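Local structure of 2-oxo-1,2-dihydroquinoline 8-monooxygenase, oxygenase component (Pseudomonas putida, 1Z02) at residues I425-Q428 and T429-K433; K25-S28 and Q29-P32. The protein probably hydroxylates 2-oxoquinoline at carbon 8, as the oxygenase component of a Rieske-type monooxygenase carrying a [2Fe-2S] cluster and a separate iron ion. All coordinates share one frame; numbering follows the deposited sequence.

Interaction 1 (I425-Q428 and T429-K433); sequences IFKQ and TADGK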
loop_
_atom_site.group_PDB
_atom_site.type_symbol
_atom_site.label_atom_id
_atom_site.label_comp_id
_atom_site.label_asym_id
_atom_site.label_seq_id
_atom_site.Cartn_x
_atom_site.Cartn_y
_atom_site.Cartn_z
ATOM N N ILE A 425 4.833 -6.224 1.882
ATOM C CA ILE A 425 4.901 -4.862 2.384
ATOM C C ILE A 425 3.626 -4.538 3.151
ATOM O O ILE A 425 3.694 -3.881 4.186
ATOM C CB ILE A 425 5.138 -3.856 1.247
ATOM C CG1 ILE A 425 6.571 -4.010 0.739
ATOM C CG2 ILE A 425 4.903 -2.431 1.731
ATOM C CD1 ILE A 425 6.898 -3.208 -0.496
ATOM N N PHE A 426 2.469 -5.003 2.672
ATOM C CA PHE A 426 1.219 -4.742 3.395
ATOM C C PHE A 426 1.192 -5.510 4.718
ATOM O O PHE A 426 0.612 -5.047 5.710
ATOM C CB PHE A 426 -0.011 -5.106 2.549
ATOM C CG PHE A 426 -0.386 -4.054 1.543
ATOM C CD1 PHE A 426 -0.120 -4.239 0.186
ATOM C CD2 PHE A 426 -0.985 -2.862 1.954
ATOM C CE1 PHE A 426 -0.452 -3.253 -0.742
ATOM C CE2 PHE A 426 -1.322 -1.865 1.034
ATOM C CZ PHE A 426 -1.055 -2.057 -0.311
ATOM N N LYS A 427 1.807 -6.689 4.738
ATOM C CA LYS A 427 1.873 -7.468 5.977
ATOM C C LYS A 427 2.688 -6.673 7.003
ATOM O O LYS A 427 2.270 -6.479 8.142
ATOM C CB LYS A 427 2.573 -8.807 5.744
ATOM C CG LYS A 427 2.837 -9.593 7.026
ATOM C CD LYS A 427 3.910 -10.653 6.843
ATOM C CE LYS A 427 4.124 -11.432 8.143
ATOM N NZ LYS A 427 5.152 -12.523 8.064
ATOM N N GLN A 428 3.859 -6.215 6.579
ATOM C CA GLN A 428 4.737 -5.452 7.448
ATOM C C GLN A 428 4.075 -4.180 7.937
ATOM O O GLN A 428 4.185 -3.834 9.112
ATOM C CB GLN A 428 6.024 -5.096 6.710
ATOM C CG GLN A 428 6.821 -6.300 6.257
ATOM C CD GLN A 428 8.087 -5.919 5.508
ATOM O OE1 GLN A 428 8.856 -6.788 5.086
ATOM N NE2 GLN A 428 8.311 -4.618 5.340
ATOM N N THR A 429 3.401 -3.484 7.023
ATOM C CA THR A 429 2.720 -2.237 7.352
ATOM C C THR A 429 1.607 -2.496 8.348
ATOM O O THR A 429 1.420 -1.729 9.289
ATOM C CB THR A 429 2.127 -1.585 6.103
ATOM O OG1 THR A 429 3.128 -1.547 5.082
ATOM C CG2 THR A 429 1.671 -0.167 6.393
ATOM N N ALA A 430 0.870 -3.580 8.135
ATOM C CA ALA A 430 -0.221 -3.949 9.037
ATOM C C ALA A 430 0.322 -4.199 10.436
ATOM O O ALA A 430 -0.347 -3.923 11.434
ATOM C CB ALA A 430 -0.913 -5.198 8.530
ATOM N N ASP A 431 1.535 -4.740 10.498
ATOM C CA ASP A 431 2.200 -5.031 11.769
ATOM C C ASP A 431 2.774 -3.780 12.421
ATOM O O ASP A 431 3.325 -3.849 13.514
ATOM C CB ASP A 431 3.323 -6.055 11.568
ATOM C CG ASP A 431 2.797 -7.442 11.248
ATOM O OD1 ASP A 431 3.625 -8.327 10.955
ATOM O OD2 ASP A 431 1.565 -7.652 11.285
ATOM N N GLY A 432 2.646 -2.639 11.753
ATOM C CA GLY A 432 3.146 -1.397 12.313
ATOM C C GLY A 432 4.563 -1.022 11.912
ATOM O O GLY A 432 5.114 -0.059 12.442
ATOM N N LYS A 433 5.154 -1.766 10.981
ATOM C CA LYS A 433 6.524 -1.490 10.538
ATOM C C LYS A 433 6.600 -0.500 9.392
ATOM O O LYS A 433 6.014 -0.724 8.337
ATOM C CB LYS A 433 7.211 -2.779 10.102
ATOM C CG LYS A 433 7.488 -3.722 11.233
ATOM C CD LYS A 433 8.090 -5.013 10.737
ATOM C CE LYS A 433 8.758 -5.719 11.896
ATOM N NZ LYS A 433 8.723 -7.192 11.791
#

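Interaction 2 (K25-S28 and Q29-P32); sequences KTQS and QYQP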
loop_
_atom_site.group_PDB
_atom_site.type_symbol
_atom_site.label_atom_id
_atom_site.label_comp_id
_atom_site.label_asym_id
_atom_site.label_seq_id
_atom_site.Cartn_x
_atom_site.Cartn_y
_atom_site.Cartn_z
ATOM N N LYS A 25 15.743 26.555 -20.901
ATOM C CA LYS A 25 17.167 26.398 -21.174
ATOM C C LYS A 25 17.881 25.849 -19.941
ATOM O O LYS A 25 18.704 24.935 -20.037
ATOM C CB LYS A 25 17.781 27.744 -21.570
ATOM C CG LYS A 25 19.062 27.614 -22.397
ATOM C CD LYS A 25 20.247 27.071 -21.599
ATOM C CE LYS A 25 21.122 28.194 -21.062
ATOM N NZ LYS A 25 20.468 29.003 -20.002
ATOM N N THR A 26 17.556 26.414 -18.784
ATOM C CA THR A 26 18.150 25.997 -17.525
ATOM C C THR A 26 17.796 24.567 -17.139
ATOM O O THR A 26 18.663 23.811 -16.702
ATOM C CB THR A 26 17.724 26.943 -16.400
ATOM O OG1 THR A 26 18.227 28.256 -16.680
ATOM C CG2 THR A 26 18.255 26.463 -15.046
ATOM N N GLN A 27 16.529 24.193 -17.297
ATOM C CA GLN A 27 16.100 22.841 -16.943
ATOM C C GLN A 27 16.770 21.782 -17.808
ATOM O O GLN A 27 17.033 20.664 -17.347
ATOM C CB GLN A 27 14.579 22.705 -17.062
ATOM C CG GLN A 27 13.812 23.721 -16.233
ATOM C CD GLN A 27 12.356 23.353 -16.030
ATOM O OE1 GLN A 27 11.541 24.208 -15.674
ATOM N NE2 GLN A 27 12.021 22.080 -16.234
ATOM N N SER A 28 17.058 22.136 -19.055
ATOM C CA SER A 28 17.690 21.194 -19.974
ATOM C C SER A 28 19.111 20.894 -19.528
ATOM O O SER A 28 19.704 19.903 -19.954
ATOM C CB SER A 28 17.709 21.750 -21.403
ATOM O OG SER A 28 18.634 22.820 -21.530
ATOM N N GLN A 29 19.651 21.752 -18.665
ATOM C CA GLN A 29 21.010 21.574 -18.174
ATOM C C GLN A 29 21.116 20.630 -16.981
ATOM O O GLN A 29 22.213 20.385 -16.471
ATOM C CB GLN A 29 21.629 22.936 -17.841
ATOM C CG GLN A 29 21.976 23.757 -19.094
ATOM C CD GLN A 29 22.453 25.162 -18.780
ATOM O OE1 GLN A 29 21.666 26.027 -18.402
ATOM N NE2 GLN A 29 23.753 25.394 -18.929
ATOM N N TYR A 30 19.979 20.115 -16.520
ATOM C CA TYR A 30 19.999 19.155 -15.425
ATOM C C TYR A 30 18.999 18.023 -15.608
ATOM O O TYR A 30 18.341 17.591 -14.660
ATOM C CB TYR A 30 19.829 19.837 -14.055
ATOM C CG TYR A 30 18.657 20.776 -13.864
ATOM C CD1 TYR A 30 17.356 20.297 -13.725
ATOM C CD2 TYR A 30 18.867 22.147 -13.731
ATOM C CE1 TYR A 30 16.297 21.161 -13.450
ATOM C CE2 TYR A 30 17.819 23.019 -13.458
ATOM C CZ TYR A 30 16.537 22.522 -13.313
ATOM O OH TYR A 30 15.523 23.399 -13.005
ATOM N N GLN A 31 18.909 17.536 -16.845
ATOM C CA GLN A 31 18.028 16.427 -17.185
ATOM C C GLN A 31 18.513 15.145 -16.501
ATOM O O GLN A 31 17.704 14.370 -15.999
ATOM C CB GLN A 31 17.979 16.214 -18.704
ATOM C CG GLN A 31 16.969 15.144 -19.155
ATOM C CD GLN A 31 15.546 15.442 -18.704
ATOM O OE1 GLN A 31 15.016 16.520 -18.972
ATOM N NE2 GLN A 31 14.919 14.487 -18.020
ATOM N N PRO A 32 19.838 14.901 -16.472
ATOM C CA PRO A 32 20.348 13.688 -15.821
ATOM C C PRO A 32 19.948 13.612 -14.338
ATOM O O PRO A 32 19.710 12.524 -13.801
ATOM C CB PRO A 32 21.858 13.807 -16.004
ATOM C CG PRO A 32 21.972 14.506 -17.320
ATOM C CD PRO A 32 20.925 15.595 -17.187
HETATM O O HOH W 1 14.753 19.039 -18.444
HETATM O O HOH W 2 21.361 18.240 -19.020
#

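Interaction 1 (I425-Q428 and T429-K433)
Thr429, Ala430 and Asp431 return their backbone N-H groups to the carbonyls of Ile425, Phe426 and Lys427 in the i to i-4 pattern of an alpha-helix, and a Schellman motif then ends helix 423-430. There Gly432 N bonds to Thr429 O (2.9 Å), and the positive phi of Gly432, 93°, turns the chain so that Lys433 N reaches Gln428 O at 3.0 Å. The side chain of Thr429 gives Ile425 O a second donor. Its hydroxyl lies anti to its own carbonyl carbon (chi1 -49°), which brings OG1 within 2.6 Å of Ile425 O. This bond comes from above the carbonyl plane, whereas Thr429 N, 2.9 Å from the same oxygen, approaches from the opposite face. Beside it, the CG2 methyl of Ile425 packs 3.9 Å from Thr429 OG1. Lys427 forms a salt bridge with Glu370 and Asp431 with Arg434, both of the second subunit, and Lys433 with Glu440 of its own chain. Phe426 meets its counterparts from both other subunits, so this terminus belongs to the trimer interface. The bond from OG1 thus gives the hydroxyl of buried Thr429 a partner inside its own helix, while Thr429 packs on Thr429 of both other subunits.

Interaction 2 (K25-S28 and Q29-P32)
A short helical turn, 24-27, passes directly into the N-cap of helix 31-34, and Tyr30, at the cap position, folds its ring back over the preceding turn. Gln27 CA sits over one face of that ring in a CH-pi contact, 3.9 Å from the centroid and offset toward the rim, and Gln27 O lies over a face as well. The fold-back follows from the first torsion of Tyr30, which sets CG between the backbone N and the carbonyl carbon (chi1 52°). At the CE2 corner the ring meets the Thr26 CG2 methyl at 3.8 Å, and its hydroxyl reaches Gln27 CG. Two i to i-3 backbone bonds draw the joint together: Gln29 N to Thr26 O at 3.0 Å and Tyr30 N to Gln27 O at 3.1 Å. Ser28 OG bonds to Lys25 O (2.6 Å), and one water donates to both Gln31 OE1 and, weakly, Gln27 O. Gln31 itself bonds to Asp35 through NE2. The bent Lys25 chain lays CE 3.5 Å from Gln29 OE1, whose hydrogen-bond partner is Lys399. A serine in place of Tyr30 would probably leave Gln27 CA and the Thr26 methyl without the ring they pack on, and Arg398 without its cation-pi partner. Helix 392-404 backs the joint, touching Thr26 through Ile395 and both Tyr30 and Pro32 through Ser402.

Overall arrangement
The two contacts illustrate how backbone and side-chain bonds combine at the ends of short helices. Interaction 2 comes first along the chain, near the modelled N-terminus, and interaction 1 closes the last helix, 423-430; their centres are 39 Å apart, and their nearest atoms about 24 Å. They share no helix or strand. Residues 25-32 pack within their own chain against helix 392-404, whereas 425-433 meets both other subunits of the trimer. Both lie away from the [2Fe-2S] cluster and the iron site. The region near the N-terminus thus packs within its own subunit, while that near the C-terminus takes part in the contact of three subunits.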